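Local coordinates for GH3 beta-N-acetylglucosaminidase (Paenibacillaceae, PDB 6K5J), which catalyses the hydrolysis of terminal non-reducing N-acetyl-beta-D-glucosamine residues, as a glycoside hydrolase of family 3, at residues Leu138-Asn143 with Leu213-Glu218; Gly150-Gly155 with Thr180-Pro185; Pro185-Thr190 with Met228-Leu233. All blocks are in the same frame, centred on the assembly; numbering follows the deposited sequence.

Interaction 1 (Leu138-Asn143 with Leu213-Glu218)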
loop_
_atom_site.group_PDB
_atom_site.type_symbol
_atom_site.label_atom_id
_atom_site.label_comp_id
_atom_site.label_asym_id
_atom_site.label_seq_id
_atom_site.Cartn_x
_atom_site.Cartn_y
_atom_site.Cartn_z
ATOM N N LEU A 138 8.260 0.530 -4.117
ATOM C CA LEU A 138 9.215 1.244 -4.949
ATOM C C LEU A 138 8.786 1.247 -6.409
ATOM O O LEU A 138 9.612 1.486 -7.299
ATOM C CB LEU A 138 10.616 0.636 -4.808
ATOM C CG LEU A 138 11.228 0.721 -3.405
ATOM C CD1 LEU A 138 12.688 0.244 -3.447
ATOM C CD2 LEU A 138 11.139 2.151 -2.858
ATOM N N ASP A 139 7.513 0.969 -6.672
ATOM C CA ASP A 139 7.015 1.052 -8.036
ATOM C C ASP A 139 7.012 2.505 -8.499
ATOM O O ASP A 139 6.772 3.429 -7.716
ATOM C CB ASP A 139 5.617 0.444 -8.130
ATOM C CG ASP A 139 5.554 -0.970 -7.556
ATOM O OD1 ASP A 139 6.294 -1.856 -8.046
ATOM O OD2 ASP A 139 4.765 -1.200 -6.617
ATOM N N ILE A 140 7.310 2.703 -9.781
ATOM C CA ILE A 140 7.408 4.028 -10.384
ATOM C C ILE A 140 6.212 4.172 -11.316
ATOM O O ILE A 140 6.158 3.528 -12.375
ATOM C CB ILE A 140 8.734 4.221 -11.140
ATOM C CG1 ILE A 140 9.932 4.055 -10.201
ATOM C CG2 ILE A 140 8.790 5.607 -11.791
ATOM C CD1 ILE A 140 11.244 3.688 -10.929
ATOM N N ASN A 141 5.242 5.000 -10.926
ATOM C CA ASN A 141 3.974 5.098 -11.655
ATOM C C ASN A 141 4.133 6.073 -12.821
ATOM O O ASN A 141 3.681 7.219 -12.794
ATOM C CB ASN A 141 2.846 5.526 -10.724
ATOM C CG ASN A 141 1.482 5.116 -11.241
ATOM O OD1 ASN A 141 1.003 4.013 -10.961
ATOM N ND2 ASN A 141 0.842 6.005 -11.994
ATOM N N ASN A 142 4.822 5.595 -13.857
ATOM C CA ASN A 142 5.036 6.349 -15.089
ATOM C C ASN A 142 3.896 6.167 -16.084
ATOM O O ASN A 142 3.939 6.754 -17.171
ATOM C CB ASN A 142 6.344 5.914 -15.747
ATOM C CG ASN A 142 6.296 4.477 -16.180
ATOM O OD1 ASN A 142 6.143 3.587 -15.352
ATOM N ND2 ASN A 142 6.364 4.239 -17.485
ATOM N N ASN A 143 2.908 5.347 -15.752
ATOM C CA ASN A 143 1.725 5.138 -16.587
ATOM C C ASN A 143 0.495 5.645 -15.850
ATOM O O ASN A 143 0.070 5.013 -14.865
ATOM C CB ASN A 143 1.564 3.656 -16.924
ATOM C CG ASN A 143 0.325 3.377 -17.750
ATOM O OD1 ASN A 143 -0.359 4.297 -18.213
ATOM N ND2 ASN A 143 0.044 2.101 -17.966
ATOM N N LEU A 213 14.291 -0.771 -12.219
ATOM C CA LEU A 213 15.230 -1.382 -11.277
ATOM C C LEU A 213 15.932 -0.378 -10.365
ATOM O O LEU A 213 16.419 -0.772 -9.295
ATOM C CB LEU A 213 16.287 -2.188 -12.049
ATOM C CG LEU A 213 15.746 -3.460 -12.721
ATOM C CD1 LEU A 213 16.775 -4.050 -13.688
ATOM C CD2 LEU A 213 15.342 -4.496 -11.678
ATOM N N ALA A 214 16.006 0.893 -10.765
ATOM C CA ALA A 214 16.876 1.848 -10.075
ATOM C C ALA A 214 16.554 2.007 -8.592
ATOM O O ALA A 214 17.489 1.960 -7.773
ATOM C CB ALA A 214 16.840 3.199 -10.810
ATOM N N PRO A 215 15.300 2.207 -8.167
ATOM C CA PRO A 215 15.067 2.352 -6.720
ATOM C C PRO A 215 15.317 1.069 -5.947
ATOM O O PRO A 215 15.771 1.139 -4.796
ATOM C CB PRO A 215 13.599 2.807 -6.633
ATOM C CG PRO A 215 12.988 2.368 -7.904
ATOM C CD PRO A 215 14.071 2.427 -8.947
ATOM N N PHE A 216 15.063 -0.101 -6.549
ATOM C CA PHE A 216 15.394 -1.353 -5.871
ATOM C C PHE A 216 16.900 -1.484 -5.650
ATOM O O PHE A 216 17.333 -1.919 -4.579
ATOM C CB PHE A 216 14.857 -2.546 -6.664
ATOM C CG PHE A 216 13.354 -2.624 -6.683
ATOM C CD1 PHE A 216 12.659 -3.083 -5.574
ATOM C CD2 PHE A 216 12.637 -2.228 -7.807
ATOM C CE1 PHE A 216 11.266 -3.154 -5.583
ATOM C CE2 PHE A 216 11.243 -2.304 -7.825
ATOM C CZ PHE A 216 10.562 -2.777 -6.716
ATOM N N ARG A 217 17.705 -1.103 -6.648
ATOM C CA ARG A 217 19.162 -1.116 -6.495
ATOM C C ARG A 217 19.596 -0.240 -5.334
ATOM O O ARG A 217 20.458 -0.626 -4.538
ATOM C CB ARG A 217 19.852 -0.628 -7.779
ATOM C CG ARG A 217 19.890 -1.612 -8.922
ATOM C CD ARG A 217 20.899 -1.155 -9.999
ATOM N NE ARG A 217 20.706 0.249 -10.377
ATOM C CZ ARG A 217 20.068 0.630 -11.481
ATOM N NH1 ARG A 217 19.562 -0.285 -12.303
ATOM N NH2 ARG A 217 19.919 1.918 -11.756
ATOM N N GLU A 218 19.022 0.961 -5.236
ATOM C CA GLU A 218 19.407 1.871 -4.167
ATOM C C GLU A 218 19.019 1.320 -2.804
ATOM O O GLU A 218 19.766 1.482 -1.835
ATOM C CB GLU A 218 18.773 3.249 -4.389
ATOM C CG GLU A 218 19.194 3.916 -5.686
ATOM C CD GLU A 218 20.668 4.293 -5.673
ATOM O OE1 GLU A 218 21.224 4.451 -4.561
ATOM O OE2 GLU A 218 21.268 4.427 -6.765
#
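L138 and I140 meet P215 and F216 in the apolar layer between the inner strands and the outer helices of the TIM-barrel domain. L138 carries most of the contact. Its CB lies over one face of the F216 ring, 4.1 Å from the ring centroid and 18° off the normal, a CH-pi contact. CB sits toward the rim of that face, at 3.9 Å from F216 CZ. With CG anti to its carbonyl carbon (chi1 -68°), F216 turns its ring toward L138, although its CB does not point there. The CD1 branch of L138 reaches the backbone of the helix, 3.5 Å from P215 O. The proline ring touches both loop residues. P215 CG is 3.5 Å from L138 O, and P215 CD is 3.7 Å from I140 CD1. The I140 side chain crosses the proline at a slant. The contact is mainly apolar, with two carbonyl oxygens against carbon atoms. F216 also meets F184 edge-to-face. Strand 178-184 supplies V181, which touches L138 and F216. An alanine in place of F216 would probably leave L138 CB without its aromatic face and open a gap against V181. Helix 158-174 closes the same layer through V161, which touches both I140 and P215. Helix 213-222 is thus packed onto the loop that follows strand 132-133.

Interaction 2 (Gly150-Gly155 with Thr180-Pro185). With NAG (2-acetamido-2-deoxy-beta-D-glucopyranose), chain B.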
loop_
_atom_site.group_PDB
_atom_site.type_symbol
_atom_site.label_atom_id
_atom_site.label_comp_id
_atom_site.label_asym_id
_atom_site.label_seq_id
_atom_site.Cartn_x
_atom_site.Cartn_y
_atom_site.Cartn_z
ATOM N N GLY A 150 -0.856 3.567 -8.853
ATOM C CA GLY A 150 -1.449 4.887 -8.646
ATOM C C GLY A 150 -0.773 5.606 -7.492
ATOM O O GLY A 150 0.460 5.655 -7.416
ATOM N N VAL A 151 -1.566 6.116 -6.536
ATOM C CA VAL A 151 -0.993 6.901 -5.430
ATOM C C VAL A 151 -0.179 6.046 -4.461
ATOM O O VAL A 151 0.417 6.570 -3.510
ATOM C CB VAL A 151 -2.077 7.666 -4.645
ATOM C CG1 VAL A 151 -2.818 8.661 -5.551
ATOM C CG2 VAL A 151 -3.047 6.695 -3.964
ATOM N N ARG A 152 -0.155 4.728 -4.668
ATOM C CA ARG A 152 0.738 3.890 -3.873
ATOM C C ARG A 152 2.206 4.070 -4.246
ATOM O O ARG A 152 3.075 3.601 -3.507
ATOM C CB ARG A 152 0.350 2.415 -4.022
ATOM C CG ARG A 152 -1.017 2.085 -3.460
ATOM C CD ARG A 152 -1.466 0.712 -3.937
ATOM N NE ARG A 152 -0.707 -0.341 -3.282
ATOM C CZ ARG A 152 -0.640 -1.599 -3.706
ATOM N NH1 ARG A 152 -1.260 -1.965 -4.815
ATOM N NH2 ARG A 152 0.046 -2.496 -3.010
ATOM N N SER A 153 2.500 4.736 -5.359
ATOM C CA SER A 153 3.855 5.063 -5.776
ATOM C C SER A 153 4.184 6.495 -5.370
ATOM O O SER A 153 3.312 7.365 -5.393
ATOM C CB SER A 153 3.997 4.922 -7.297
ATOM O OG SER A 153 5.133 5.628 -7.772
ATOM N N TYR A 154 5.454 6.747 -5.007
ATOM C CA TYR A 154 5.853 8.132 -4.733
ATOM C C TYR A 154 5.728 9.011 -5.977
ATOM O O TYR A 154 5.461 10.211 -5.864
ATOM C CB TYR A 154 7.295 8.212 -4.222
ATOM C CG TYR A 154 7.586 7.440 -2.962
ATOM C CD1 TYR A 154 7.103 7.865 -1.725
ATOM C CD2 TYR A 154 8.359 6.286 -3.012
ATOM C CE1 TYR A 154 7.384 7.154 -0.567
ATOM C CE2 TYR A 154 8.639 5.572 -1.868
ATOM C CZ TYR A 154 8.158 6.003 -0.655
ATOM O OH TYR A 154 8.437 5.271 0.469
ATOM N N GLY A 155 5.940 8.453 -7.163
ATOM C CA GLY A 155 5.869 9.274 -8.354
ATOM C C GLY A 155 6.452 8.555 -9.554
ATOM O O GLY A 155 6.739 7.356 -9.507
ATOM N N THR A 180 9.846 -4.293 3.400
ATOM C CA THR A 180 9.722 -5.176 2.240
ATOM C C THR A 180 9.457 -4.296 1.026
ATOM O O THR A 180 8.307 -3.909 0.783
ATOM C CB THR A 180 8.595 -6.198 2.408
ATOM O OG1 THR A 180 8.706 -6.859 3.667
ATOM C CG2 THR A 180 8.642 -7.258 1.273
ATOM N N VAL A 181 10.498 -3.982 0.251
ATOM C CA VAL A 181 10.273 -3.170 -0.940
ATOM C C VAL A 181 9.567 -4.009 -1.999
ATOM O O VAL A 181 9.850 -5.204 -2.159
ATOM C CB VAL A 181 11.595 -2.567 -1.450
ATOM C CG1 VAL A 181 12.093 -1.543 -0.438
ATOM C CG2 VAL A 181 12.656 -3.650 -1.696
ATOM N N LYS A 182 8.637 -3.386 -2.730
ATOM C CA LYS A 182 7.773 -4.112 -3.655
ATOM C C LYS A 182 7.408 -3.176 -4.806
ATOM O O LYS A 182 7.502 -1.956 -4.673
ATOM C CB LYS A 182 6.529 -4.650 -2.914
ATOM C CG LYS A 182 5.556 -3.562 -2.389
ATOM C CD LYS A 182 4.440 -4.202 -1.524
ATOM C CE LYS A 182 3.318 -3.196 -1.185
ATOM N NZ LYS A 182 2.312 -3.813 -0.234
ATOM N N HIS A 183 7.021 -3.730 -5.961
ATOM C CA HIS A 183 6.915 -5.143 -6.301
ATOM C C HIS A 183 7.966 -5.445 -7.379
ATOM O O HIS A 183 7.806 -5.038 -8.538
ATOM C CB HIS A 183 5.513 -5.476 -6.839
ATOM C CG HIS A 183 4.383 -5.081 -5.927
ATOM N ND1 HIS A 183 3.912 -3.787 -5.833
ATOM C CD2 HIS A 183 3.620 -5.820 -5.085
ATOM C CE1 HIS A 183 2.906 -3.746 -4.976
ATOM N NE2 HIS A 183 2.710 -4.966 -4.504
ATOM N N PHE A 184 9.018 -6.162 -6.998
ATOM C CA PHE A 184 10.196 -6.296 -7.852
ATOM C C PHE A 184 9.886 -7.151 -9.085
ATOM O O PHE A 184 9.242 -8.196 -8.967
ATOM C CB PHE A 184 11.344 -6.920 -7.046
ATOM C CG PHE A 184 12.622 -7.080 -7.827
ATOM C CD1 PHE A 184 12.875 -8.243 -8.542
ATOM C CD2 PHE A 184 13.576 -6.074 -7.833
ATOM C CE1 PHE A 184 14.053 -8.394 -9.272
ATOM C CE2 PHE A 184 14.767 -6.213 -8.548
ATOM C CZ PHE A 184 15.003 -7.374 -9.275
ATOM N N PRO A 185 10.396 -6.775 -10.277
ATOM C CA PRO A 185 11.301 -5.646 -10.538
ATOM C C PRO A 185 10.617 -4.318 -10.876
ATOM O O PRO A 185 11.284 -3.424 -11.386
ATOM C CB PRO A 185 12.121 -6.136 -11.744
ATOM C CG PRO A 185 11.160 -7.006 -12.501
ATOM C CD PRO A 185 10.310 -7.688 -11.432
HETATM C C1 NAG B . -1.166 -8.288 -3.092
HETATM C C2 NAG B . -0.548 -6.879 -3.286
HETATM C C3 NAG B . 0.636 -6.650 -2.329
HETATM C C4 NAG B . 0.282 -7.041 -0.901
HETATM C C5 NAG B . -0.228 -8.473 -0.889
HETATM C C6 NAG B . -0.614 -8.974 0.484
HETATM C C7 NAG B . -0.405 -5.656 -5.427
HETATM C C8 NAG B . 0.160 -5.673 -6.821
HETATM N N2 NAG B . -0.115 -6.718 -4.668
HETATM O O1 NAG B . -2.384 -8.318 -3.756
HETATM O O3 NAG B . 1.030 -5.281 -2.363
HETATM O O4 NAG B . 1.426 -6.933 -0.062
HETATM O O5 NAG B . -1.405 -8.533 -1.700
HETATM O O6 NAG B . -1.793 -8.335 0.958
HETATM O O7 NAG B . -1.072 -4.714 -5.003
#
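R152 meets K182 and H183 by very little direct contact, and all three side chains converge on a bound N-acetylglucosamine. The tight part is around the sugar. NAG O3 takes a bond from K182 NZ, on an extended chain, at 2.9 Å and shares another with H183 NE2 at 2.7 Å, where either atom may be the donor. R152 NH1 gives a fairly straight bond to the acetamido oxygen NAG O7, 2.8 Å long with an angle of 158° at the hydrogen. NAG C8 lies over one face of the H183 ring, toward its rim, and K182 CG over the centre of the other.

The looser part is the protein-to-protein side. R152 NH2 comes to the edge of the H183 ring, 3.7 Å from H183 CE1, and its bonds to NAG O3 and O7 are weak. R152 NH2 and K182 NZ are 3.8 Å apart. R152 is the one residue of 150-155 that touches 180-185; a glycerol, probably from the crystallisation liquor, lies near its side chain.

E85 makes salt bridges to both R152 and K182, which probably offsets their like charges. K182 NZ also bonds to F134 O, and D139 holds H183 ND1, which fixes the turn of that ring. The chemistry is consistent with recognition of both the 3-hydroxyl and the N-acetyl group, as expected of an N-acetylglucosaminidase.

Interaction 3 (Pro185-Thr190 with Met228-Leu233). With NAG (2-acetamido-2-deoxy-beta-D-glucopyranose), chain B.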
loop_
_atom_site.group_PDB
_atom_site.type_symbol
_atom_site.label_atom_id
_atom_site.label_comp_id
_atom_site.label_asym_id
_atom_site.label_seq_id
_atom_site.Cartn_x
_atom_site.Cartn_y
_atom_site.Cartn_z
ATOM N N PRO A 185 10.396 -6.775 -10.277
ATOM C CA PRO A 185 11.301 -5.646 -10.538
ATOM C C PRO A 185 10.617 -4.318 -10.876
ATOM O O PRO A 185 11.284 -3.424 -11.386
ATOM C CB PRO A 185 12.121 -6.136 -11.744
ATOM C CG PRO A 185 11.160 -7.006 -12.501
ATOM C CD PRO A 185 10.310 -7.688 -11.432
ATOM N N GLY A 186 9.320 -4.179 -10.603
ATOM C CA GLY A 186 8.687 -2.889 -10.811
ATOM C C GLY A 186 7.350 -2.992 -11.515
ATOM O O GLY A 186 7.291 -3.356 -12.688
ATOM N N HIS A 187 6.279 -2.646 -10.804
ATOM C CA HIS A 187 4.900 -2.783 -11.256
ATOM C C HIS A 187 4.316 -1.471 -11.777
ATOM O O HIS A 187 3.139 -1.439 -12.142
ATOM C CB HIS A 187 4.044 -3.316 -10.085
ATOM C CG HIS A 187 2.870 -4.165 -10.487
ATOM N ND1 HIS A 187 1.948 -3.779 -11.443
ATOM C CD2 HIS A 187 2.432 -5.358 -10.006
ATOM C CE1 HIS A 187 1.017 -4.712 -11.557
ATOM N NE2 HIS A 187 1.287 -5.682 -10.701
ATOM N N GLY A 188 5.107 -0.394 -11.839
ATOM C CA GLY A 188 4.551 0.932 -12.084
ATOM C C GLY A 188 4.081 1.185 -13.505
ATOM O O GLY A 188 3.240 2.067 -13.724
ATOM N N ASP A 189 4.598 0.438 -14.478
ATOM C CA ASP A 189 4.278 0.664 -15.886
ATOM C C ASP A 189 3.022 -0.075 -16.337
ATOM O O ASP A 189 2.475 0.260 -17.395
ATOM C CB ASP A 189 5.494 0.248 -16.751
ATOM C CG ASP A 189 5.304 0.521 -18.247
ATOM O OD1 ASP A 189 5.491 1.674 -18.670
ATOM O OD2 ASP A 189 5.005 -0.432 -19.003
ATOM N N THR A 190 2.512 -1.018 -15.542
ATOM C CA THR A 190 1.485 -1.940 -16.021
ATOM C C THR A 190 0.167 -1.224 -16.262
ATOM O O THR A 190 -0.297 -0.451 -15.417
ATOM C CB THR A 190 1.255 -3.079 -15.020
ATOM O OG1 THR A 190 0.862 -2.541 -13.746
ATOM C CG2 THR A 190 2.508 -3.941 -14.870
ATOM N N MET A 228 9.682 -8.042 -2.127
ATOM C CA MET A 228 8.529 -8.787 -2.625
ATOM C C MET A 228 8.468 -8.702 -4.147
ATOM O O MET A 228 8.693 -7.637 -4.730
ATOM C CB MET A 228 7.218 -8.260 -2.023
ATOM C CG MET A 228 5.949 -8.855 -2.660
ATOM S SD MET A 228 4.420 -8.177 -1.952
ATOM C CE MET A 228 4.394 -8.974 -0.348
ATOM N N THR A 229 8.140 -9.823 -4.789
ATOM C CA THR A 229 8.120 -9.884 -6.243
ATOM C C THR A 229 6.790 -9.375 -6.801
ATOM O O THR A 229 5.810 -9.183 -6.071
ATOM C CB THR A 229 8.369 -11.322 -6.725
ATOM O OG1 THR A 229 7.273 -12.149 -6.325
ATOM C CG2 THR A 229 9.641 -11.873 -6.131
ATOM N N ALA A 230 6.765 -9.168 -8.123
ATOM C CA ALA A 230 5.561 -8.831 -8.876
ATOM C C ALA A 230 5.126 -10.006 -9.748
ATOM O O ALA A 230 5.961 -10.650 -10.393
ATOM C CB ALA A 230 5.806 -7.616 -9.772
ATOM N N HIS A 231 3.813 -10.267 -9.784
ATOM C CA HIS A 231 3.238 -11.287 -10.666
ATOM C C HIS A 231 3.076 -10.728 -12.083
ATOM O O HIS A 231 1.974 -10.660 -12.631
ATOM C CB HIS A 231 1.883 -11.763 -10.158
ATOM C CG HIS A 231 1.884 -12.348 -8.774
ATOM N ND1 HIS A 231 2.940 -13.067 -8.248
ATOM C CD2 HIS A 231 0.923 -12.338 -7.819
ATOM C CE1 HIS A 231 2.632 -13.465 -7.025
ATOM N NE2 HIS A 231 1.411 -13.042 -6.743
ATOM N N VAL A 232 4.196 -10.318 -12.677
ATOM C CA VAL A 232 4.197 -9.582 -13.939
ATOM C C VAL A 232 5.257 -10.183 -14.858
ATOM O O VAL A 232 6.340 -10.563 -14.402
ATOM C CB VAL A 232 4.443 -8.073 -13.686
ATOM C CG1 VAL A 232 4.667 -7.298 -14.994
ATOM C CG2 VAL A 232 3.276 -7.477 -12.875
ATOM N N LEU A 233 4.933 -10.300 -16.147
ATOM C CA LEU A 233 5.884 -10.792 -17.139
ATOM C C LEU A 233 6.837 -9.686 -17.578
ATOM O O LEU A 233 6.411 -8.565 -17.870
ATOM C CB LEU A 233 5.151 -11.323 -18.370
ATOM C CG LEU A 233 4.102 -12.395 -18.094
ATOM C CD1 LEU A 233 3.194 -12.561 -19.306
ATOM C CD2 LEU A 233 4.816 -13.694 -17.762
HETATM C C1 NAG B . -1.166 -8.288 -3.092
HETATM C C2 NAG B . -0.548 -6.879 -3.286
HETATM C C3 NAG B . 0.636 -6.650 -2.329
HETATM C C4 NAG B . 0.282 -7.041 -0.901
HETATM C C5 NAG B . -0.228 -8.473 -0.889
HETATM C C6 NAG B . -0.614 -8.974 0.484
HETATM C C7 NAG B . -0.405 -5.656 -5.427
HETATM C C8 NAG B . 0.160 -5.673 -6.821
HETATM N N2 NAG B . -0.115 -6.718 -4.668
HETATM O O1 NAG B . -2.384 -8.318 -3.756
HETATM O O3 NAG B . 1.030 -5.281 -2.363
HETATM O O4 NAG B . 1.426 -6.933 -0.062
HETATM O O5 NAG B . -1.405 -8.533 -1.700
HETATM O O6 NAG B . -1.793 -8.335 0.958
HETATM O O7 NAG B . -1.072 -4.714 -5.003
#
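V232 lies against H187 in the first shell of this contact. Its CG2 methyl sits over one face of the imidazole, 3.7 Å from the ring centroid and 21° off the normal, a CH-pi contact. The nearest ring atom is H187 NE2, at 3.5 Å from V232 CG2. The other methyl meets T190 tip to tip, with V232 CG1 at 4.0 Å from T190 CG2. V232 can serve both partners because CG1 is anti to its backbone N (chi1 171°) and CG2 is beside it. A230 adds its CB, 4.1 Å from H187 CD2.

The next shell sets the ring. H187 ND1 donates to T190 OG1 at 2.8 Å, and the hydroxyl lies near the ring plane. This bond spans the type I turn from H187 to T190. H187 NE2 bonds to S194. Both ring nitrogens are therefore satisfied, and the ring has little freedom to flip. Its CD2 comes 3.9 Å from NAG C8, the acetamido methyl.

Further out, D189 is held by R207 and H203. Backbone bonds of M228 and A230 to strand 178-184 tie the second segment to the sheet. The M228 side chain turns to the sugar, with CE 3.6 Å from NAG O4. The turn begins in the Lys-His-Phe-Pro-Gly-His-Gly signature of bacterial family 3 N-acetylglucosaminidases. In relatives such as NagZ, the loop continuing from this signature carries the catalytic His-Asp dyad.

How the interactions relate
The three contacts lie in one barrel domain and are linked to one another. Interactions 1 and 2 have centres about 7 Å apart and join where L138 N meets K182 O at 2.7 Å, probably a hydrogen bond. Interaction 1 reaches interaction 3 through D139 OD1, 2.9 Å from H187 N. Interactions 2 and 3 share P185 and lie on neighbouring parallel strands, with F184 N 2.7 Å from M228 O. Both touch the bound NAG, which also bonds to D83 and D268. Interaction 1 stands further back, the F216 side chain being about 11 Å from the sugar, but D139 of its loop bonds to H183, which binds NAG O3.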